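Local coordinates for protein class I SAM-dependent methyltransferase (Silicibacter pomeroyi DSS-3, PDB 3CVO) that probably transfers a methyl group from S-adenosylmethionine to an acceptor that is not yet identified, at residues A[24-37]-A[114-128]. Residues are numbered along the deposited sequence; the frame is centred on the assembly and turned at random. Where two conformers were deposited one is given.
With EDO (1,2-ethanediol), chain H; EDO (1,2-ethanediol), chain J; EDO (1,2-ethanediol), chain O.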
loop_
_atom_site.group_PDB
_atom_site.type_symbol
_atom_site.label_atom_id
_atom_site.label_comp_id
_atom_site.label_asym_id
_atom_site.label_seq_id
_atom_site.Cartn_x
_atom_site.Cartn_y
_atom_site.Cartn_z
ATOM N N LEU A 24 -9.892 -29.003 4.295
ATOM C CA LEU A 24 -10.751 -27.818 4.361
ATOM C C LEU A 24 -11.896 -28.087 5.339
ATOM O O LEU A 24 -12.257 -27.247 6.160
ATOM C CB LEU A 24 -11.332 -27.483 2.983
ATOM C CG LEU A 24 -12.252 -26.254 2.995
ATOM C CD1 LEU A 24 -11.485 -25.092 2.480
ATOM C CD2 LEU A 24 -13.523 -26.456 2.214
ATOM N N ARG A 25 -12.481 -29.270 5.227
ATOM C CA ARG A 25 -13.632 -29.613 6.064
ATOM C C ARG A 25 -13.221 -29.629 7.520
ATOM O O ARG A 25 -13.915 -29.098 8.399
ATOM C CB ARG A 25 -14.239 -30.960 5.659
ATOM C CG ARG A 25 -14.844 -30.942 4.254
ATOM C CD ARG A 25 -15.533 -32.289 3.914
ATOM N NE ARG A 25 -16.000 -32.300 2.532
ATOM C CZ ARG A 25 -17.238 -31.983 2.164
ATOM N NH1 ARG A 25 -18.135 -31.651 3.089
ATOM N NH2 ARG A 25 -17.585 -32.006 0.878
HETATM N N MSE A 26 -12.057 -30.203 7.774
HETATM C CA MSE A 26 -11.564 -30.306 9.144
HETATM C C MSE A 26 -11.294 -28.911 9.721
HETATM O O MSE A 26 -11.648 -28.646 10.861
HETATM C CB MSE A 26 -10.320 -31.175 9.225
HETATM C CG MSE A 26 -10.622 -32.648 9.026
HETATM SE SE MSE A 26 -8.992 -33.737 8.911
HETATM C CE MSE A 26 -9.863 -35.470 8.524
ATOM N N ALA A 27 -10.719 -28.016 8.909
ATOM C CA ALA A 27 -10.370 -26.668 9.360
ATOM C C ALA A 27 -11.641 -25.942 9.733
ATOM O O ALA A 27 -11.718 -25.251 10.745
ATOM C CB ALA A 27 -9.618 -25.883 8.252
ATOM N N TYR A 28 -12.641 -26.108 8.880
ATOM C CA TYR A 28 -13.932 -25.426 9.030
ATOM C C TYR A 28 -14.705 -25.971 10.237
ATOM O O TYR A 28 -15.437 -25.247 10.918
ATOM C CB TYR A 28 -14.784 -25.565 7.753
ATOM C CG TYR A 28 -14.417 -24.580 6.650
ATOM C CD1 TYR A 28 -13.202 -23.904 6.652
ATOM C CD2 TYR A 28 -15.307 -24.294 5.631
ATOM C CE1 TYR A 28 -12.897 -22.977 5.663
ATOM C CE2 TYR A 28 -15.009 -23.374 4.636
ATOM C CZ TYR A 28 -13.803 -22.717 4.641
ATOM O OH TYR A 28 -13.478 -21.766 3.626
ATOM N N GLU A 29 -14.510 -27.259 10.495
ATOM C CA GLU A 29 -15.177 -27.929 11.620
ATOM C C GLU A 29 -14.631 -27.353 12.897
ATOM O O GLU A 29 -15.371 -27.087 13.836
ATOM C CB GLU A 29 -15.020 -29.454 11.566
ATOM C CG GLU A 29 -15.933 -30.023 10.505
ATOM C CD GLU A 29 -15.877 -31.537 10.334
ATOM O OE1 GLU A 29 -14.912 -32.187 10.805
ATOM O OE2 GLU A 29 -16.809 -32.070 9.688
ATOM N N GLU A 30 -13.332 -27.104 12.884
ATOM C CA GLU A 30 -12.596 -26.640 14.064
ATOM C C GLU A 30 -12.798 -25.139 14.327
ATOM O O GLU A 30 -12.711 -24.694 15.446
ATOM C CB GLU A 30 -11.083 -26.945 13.962
ATOM C CG GLU A 30 -10.683 -28.385 14.265
ATOM N N ALA A 31 -13.026 -24.367 13.279
ATOM C CA ALA A 31 -13.234 -22.901 13.365
ATOM C C ALA A 31 -14.637 -22.524 13.809
ATOM O O ALA A 31 -15.598 -23.242 13.548
ATOM C CB ALA A 31 -13.002 -22.274 11.970
ATOM N N GLU A 32 -14.758 -21.372 14.462
ATOM C CA GLU A 32 -16.080 -20.764 14.669
ATOM C C GLU A 32 -16.333 -19.689 13.629
ATOM O O GLU A 32 -17.429 -19.576 13.072
ATOM C CB GLU A 32 -16.233 -20.112 16.029
ATOM C CG GLU A 32 -17.534 -19.318 16.106
ATOM C CD GLU A 32 -17.679 -18.447 17.347
ATOM O OE1 GLU A 32 -16.664 -17.870 17.818
ATOM O OE2 GLU A 32 -18.832 -18.340 17.838
ATOM N N VAL A 33 -15.300 -18.897 13.384
ATOM C CA VAL A 33 -15.370 -17.773 12.436
ATOM C C VAL A 33 -14.507 -18.103 11.241
ATOM O O VAL A 33 -13.335 -18.422 11.364
ATOM C CB VAL A 33 -15.000 -16.374 13.091
ATOM C CG1 VAL A 33 -15.162 -15.199 12.084
ATOM C CG2 VAL A 33 -15.849 -16.142 14.338
ATOM N N ILE A 34 -15.136 -18.016 10.066
ATOM C CA ILE A 34 -14.498 -18.377 8.808
ATOM C C ILE A 34 -14.542 -17.188 7.868
ATOM O O ILE A 34 -15.570 -16.612 7.671
ATOM C CB ILE A 34 -15.237 -19.589 8.096
ATOM C CG1 ILE A 34 -15.141 -20.870 8.932
ATOM C CG2 ILE A 34 -14.658 -19.815 6.659
ATOM C CD1 ILE A 34 -16.295 -21.918 8.698
ATOM N N LEU A 35 -13.392 -16.843 7.313
ATOM C CA LEU A 35 -13.319 -15.806 6.296
ATOM C C LEU A 35 -12.803 -16.442 5.027
ATOM O O LEU A 35 -11.784 -17.120 5.050
ATOM C CB LEU A 35 -12.365 -14.659 6.753
ATOM C CG LEU A 35 -11.847 -13.720 5.645
ATOM C CD1 LEU A 35 -13.079 -13.026 4.993
ATOM C CD2 LEU A 35 -10.800 -12.699 6.147
ATOM N N GLU A 36 -13.531 -16.237 3.935
ATOM C CA GLU A 36 -13.116 -16.716 2.640
ATOM C C GLU A 36 -12.904 -15.597 1.670
ATOM O O GLU A 36 -13.628 -14.590 1.630
ATOM C CB GLU A 36 -14.159 -17.680 2.037
ATOM C CG GLU A 36 -14.644 -18.801 2.868
ATOM C CD GLU A 36 -15.594 -19.685 2.082
ATOM O OE1 GLU A 36 -16.544 -19.121 1.468
ATOM O OE2 GLU A 36 -15.382 -20.938 2.048
ATOM N N TYR A 37 -11.860 -15.763 0.884
ATOM C CA TYR A 37 -11.731 -14.948 -0.320
ATOM C C TYR A 37 -12.020 -15.852 -1.509
ATOM O O TYR A 37 -11.312 -16.822 -1.727
ATOM C CB TYR A 37 -10.327 -14.403 -0.413
ATOM C CG TYR A 37 -9.910 -13.403 0.643
ATOM C CD1 TYR A 37 -10.180 -12.067 0.500
ATOM C CD2 TYR A 37 -9.191 -13.812 1.765
ATOM C CE1 TYR A 37 -9.734 -11.122 1.441
ATOM C CE2 TYR A 37 -8.730 -12.897 2.707
ATOM C CZ TYR A 37 -9.008 -11.542 2.537
ATOM O OH TYR A 37 -8.534 -10.568 3.385
ATOM N N VAL A 114 -12.542 -6.122 4.157
ATOM C CA VAL A 114 -13.263 -7.030 5.077
ATOM C C VAL A 114 -12.707 -6.925 6.487
ATOM O O VAL A 114 -13.439 -7.073 7.472
ATOM C CB VAL A 114 -13.272 -8.517 4.552
ATOM C CG1 VAL A 114 -11.849 -9.096 4.444
ATOM C CG2 VAL A 114 -14.232 -9.404 5.388
ATOM N N TRP A 115 -11.428 -6.592 6.594
ATOM C CA TRP A 115 -10.791 -6.436 7.924
ATOM C C TRP A 115 -11.315 -5.209 8.705
ATOM O O TRP A 115 -11.100 -5.078 9.901
ATOM C CB TRP A 115 -9.250 -6.452 7.812
ATOM C CG TRP A 115 -8.797 -7.779 7.349
ATOM C CD1 TRP A 115 -8.620 -8.182 6.060
ATOM C CD2 TRP A 115 -8.549 -8.917 8.172
ATOM N NE1 TRP A 115 -8.206 -9.490 6.043
ATOM C CE2 TRP A 115 -8.200 -9.972 7.324
ATOM C CE3 TRP A 115 -8.614 -9.147 9.553
ATOM C CZ2 TRP A 115 -7.913 -11.241 7.796
ATOM C CZ3 TRP A 115 -8.285 -10.408 10.027
ATOM C CH2 TRP A 115 -7.943 -11.433 9.156
ATOM N N ARG A 116 -12.015 -4.329 8.007
ATOM C CA ARG A 116 -12.546 -3.092 8.611
ATOM C C ARG A 116 -14.063 -3.113 8.639
ATOM O O ARG A 116 -14.699 -2.104 8.904
ATOM C CB ARG A 116 -12.109 -1.823 7.842
ATOM C CG ARG A 116 -10.620 -1.665 7.586
ATOM C CD ARG A 116 -9.879 -1.883 8.840
ATOM N NE ARG A 116 -10.149 -0.840 9.818
ATOM C CZ ARG A 116 -9.659 -0.830 11.059
ATOM N NH1 ARG A 116 -8.841 -1.802 11.503
ATOM N NH2 ARG A 116 -9.983 0.165 11.865
ATOM N N THR A 117 -14.636 -4.242 8.303
ATOM C CA THR A 117 -16.088 -4.326 8.152
ATOM C C THR A 117 -16.791 -4.038 9.459
ATOM O O THR A 117 -16.312 -4.388 10.544
ATOM C CB THR A 117 -16.558 -5.711 7.562
ATOM O OG1 THR A 117 -17.954 -5.639 7.234
ATOM C CG2 THR A 117 -16.331 -6.844 8.512
ATOM N N GLU A 118 -17.908 -3.333 9.347
ATOM C CA GLU A 118 -18.820 -3.212 10.481
ATOM C C GLU A 118 -19.303 -4.627 10.726
ATOM O O GLU A 118 -19.624 -5.365 9.767
ATOM C CB GLU A 118 -20.002 -2.266 10.203
ATOM N N GLY A 119 -19.308 -5.003 11.991
ATOM C CA GLY A 119 -19.705 -6.339 12.397
ATOM C C GLY A 119 -18.542 -7.314 12.372
ATOM O O GLY A 119 -18.739 -8.518 12.439
ATOM N N PHE A 120 -17.330 -6.772 12.282
ATOM C CA PHE A 120 -16.101 -7.588 12.179
ATOM C C PHE A 120 -15.986 -8.605 13.305
ATOM O O PHE A 120 -16.146 -8.298 14.470
ATOM C CB PHE A 120 -14.817 -6.710 12.141
ATOM C CG PHE A 120 -13.529 -7.508 12.144
ATOM C CD1 PHE A 120 -13.036 -8.060 10.980
ATOM C CD2 PHE A 120 -12.850 -7.735 13.321
ATOM C CE1 PHE A 120 -11.849 -8.808 10.965
ATOM C CE2 PHE A 120 -11.653 -8.479 13.326
ATOM C CZ PHE A 120 -11.161 -9.020 12.158
ATOM N N ARG A 121 -15.740 -9.843 12.923
ATOM C CA ARG A 121 -15.400 -10.900 13.862
ATOM C C ARG A 121 -14.056 -11.482 13.443
ATOM O O ARG A 121 -13.857 -11.849 12.295
ATOM C CB ARG A 121 -16.457 -12.018 13.823
ATOM C CG ARG A 121 -17.917 -11.579 14.069
ATOM C CD ARG A 121 -18.388 -11.762 15.477
ATOM N NE ARG A 121 -18.101 -13.087 16.042
ATOM C CZ ARG A 121 -18.936 -14.124 16.013
ATOM N NH1 ARG A 121 -20.124 -14.011 15.429
ATOM N NH2 ARG A 121 -18.576 -15.282 16.564
ATOM N N HIS A 122 -13.139 -11.583 14.383
ATOM C CA HIS A 122 -11.808 -12.112 14.087
ATOM C C HIS A 122 -11.919 -13.572 13.636
ATOM O O HIS A 122 -12.494 -14.414 14.324
ATOM C CB HIS A 122 -10.862 -12.042 15.307
ATOM C CG HIS A 122 -9.415 -12.188 14.964
ATOM N ND1 HIS A 122 -8.876 -13.344 14.431
ATOM C CD2 HIS A 122 -8.378 -11.331 15.131
ATOM C CE1 HIS A 122 -7.573 -13.171 14.254
ATOM N NE2 HIS A 122 -7.253 -11.956 14.655
ATOM N N PRO A 123 -11.335 -13.882 12.486
ATOM C CA PRO A 123 -11.420 -15.254 11.975
ATOM C C PRO A 123 -10.556 -16.188 12.751
ATOM O O PRO A 123 -9.591 -15.770 13.421
ATOM C CB PRO A 123 -10.904 -15.153 10.528
ATOM C CG PRO A 123 -10.685 -13.760 10.254
ATOM C CD PRO A 123 -10.790 -12.938 11.504
ATOM N N ASP A 124 -10.949 -17.449 12.665
ATOM C CA ASP A 124 -10.159 -18.576 13.151
ATOM C C ASP A 124 -9.454 -19.251 12.000
ATOM O O ASP A 124 -8.356 -19.746 12.150
ATOM C CB ASP A 124 -11.065 -19.565 13.834
ATOM C CG ASP A 124 -11.752 -18.965 15.051
ATOM O OD1 ASP A 124 -11.034 -18.338 15.847
ATOM O OD2 ASP A 124 -12.986 -19.109 15.199
ATOM N N VAL A 125 -10.128 -19.266 10.853
ATOM C CA VAL A 125 -9.565 -19.786 9.596
ATOM C C VAL A 125 -9.831 -18.819 8.469
ATOM O O VAL A 125 -10.865 -18.175 8.397
ATOM C CB VAL A 125 -10.119 -21.221 9.230
ATOM C CG1 VAL A 125 -11.599 -21.159 8.859
ATOM C CG2 VAL A 125 -9.332 -21.815 8.081
ATOM N N VAL A 126 -8.828 -18.674 7.611
ATOM C CA VAL A 126 -8.947 -17.897 6.368
ATOM C C VAL A 126 -8.638 -18.778 5.182
ATOM O O VAL A 126 -7.615 -19.486 5.117
ATOM C CB VAL A 126 -7.991 -16.663 6.336
ATOM C CG1 VAL A 126 -8.074 -15.880 4.977
ATOM C CG2 VAL A 126 -8.278 -15.750 7.546
ATOM N N LEU A 127 -9.537 -18.719 4.220
ATOM C CA LEU A 127 -9.313 -19.391 2.942
ATOM C C LEU A 127 -9.022 -18.395 1.828
ATOM O O LEU A 127 -9.779 -17.479 1.588
ATOM C CB LEU A 127 -10.553 -20.196 2.538
ATOM C CG LEU A 127 -10.492 -20.816 1.133
ATOM C CD1 LEU A 127 -9.361 -21.889 1.042
ATOM C CD2 LEU A 127 -11.848 -21.411 0.684
ATOM N N VAL A 128 -7.872 -18.599 1.201
ATOM C CA VAL A 128 -7.430 -17.797 0.067
ATOM C C VAL A 128 -7.721 -18.583 -1.226
ATOM O O VAL A 128 -7.021 -19.546 -1.591
ATOM C CB VAL A 128 -5.957 -17.329 0.204
ATOM C CG1 VAL A 128 -5.459 -16.661 -1.089
ATOM C CG2 VAL A 128 -5.803 -16.375 1.412
HETATM C C1 EDO H . -14.060 -11.388 9.256
HETATM O O1 EDO H . -14.299 -12.653 9.914
HETATM C C2 EDO H . -15.343 -10.679 8.870
HETATM O O2 EDO H . -16.087 -10.307 10.035
HETATM C C1 EDO J . -13.831 -11.262 17.841
HETATM O O1 EDO J . -13.499 -10.032 17.170
HETATM C C2 EDO J . -15.343 -11.423 17.948
HETATM O O2 EDO J . -15.669 -12.818 17.822
HETATM C C1 EDO O . -19.443 -9.200 9.432
HETATM O O1 EDO O . -18.702 -10.249 10.096
HETATM C C2 EDO O . -19.486 -9.439 7.917
HETATM O O2 EDO O . -19.828 -10.812 7.645
HETATM O O HOH W 1 -13.906 -17.372 17.084
#
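The first and fourth strands of a Rossmann-like sheet, 33-37 and 125-128, run side by side in parallel, Leu35 bonding from N to Val125 O and from O to Leu127 N, and Tyr37 N reaching Leu127 O at 2.8 Å. Where the strands begin, Asp124 OD2 takes the N-H groups of Glu32 (3.0 Å) and Val33 (2.9 Å) from opposite faces of its carboxylate plane, while OD1 pairs with Arg146. Beside it, in one of its two conformers, Glu32 OE2 forms a salt bridge to Arg121 NH2 (3.3 Å). On one sheet face, Val125 CG1 packs against Ala31 CB and Ile34 CG1 together, and the Tyr28 ring is sandwiched by Leu24 CG and Ile34 CG2. Tyr28, crossing Leu127 at about a right angle, touches its CD2 through OH and donates to the anti lone pair of Glu36 OE2 (2.6 Å). The other face carries Leu35, with CG anti to the backbone N (chi1 162°), which sends CD1 to Val114 CG2 and CD2 obliquely against Trp115 CZ2 (3.6 Å). Tyr37 OH accepts from Trp115 NE1 (2.9 Å) and also bonds to Pro111 O; a phenylalanine here would probably leave the indole N-H and that carbonyl without their shared partner. Strand 33-37, ending in Glu36 and Tyr37, resembles the strand of motif one, and the strand order 3-2-1-4-5-7-6 is that of the class I methyltransferase fold.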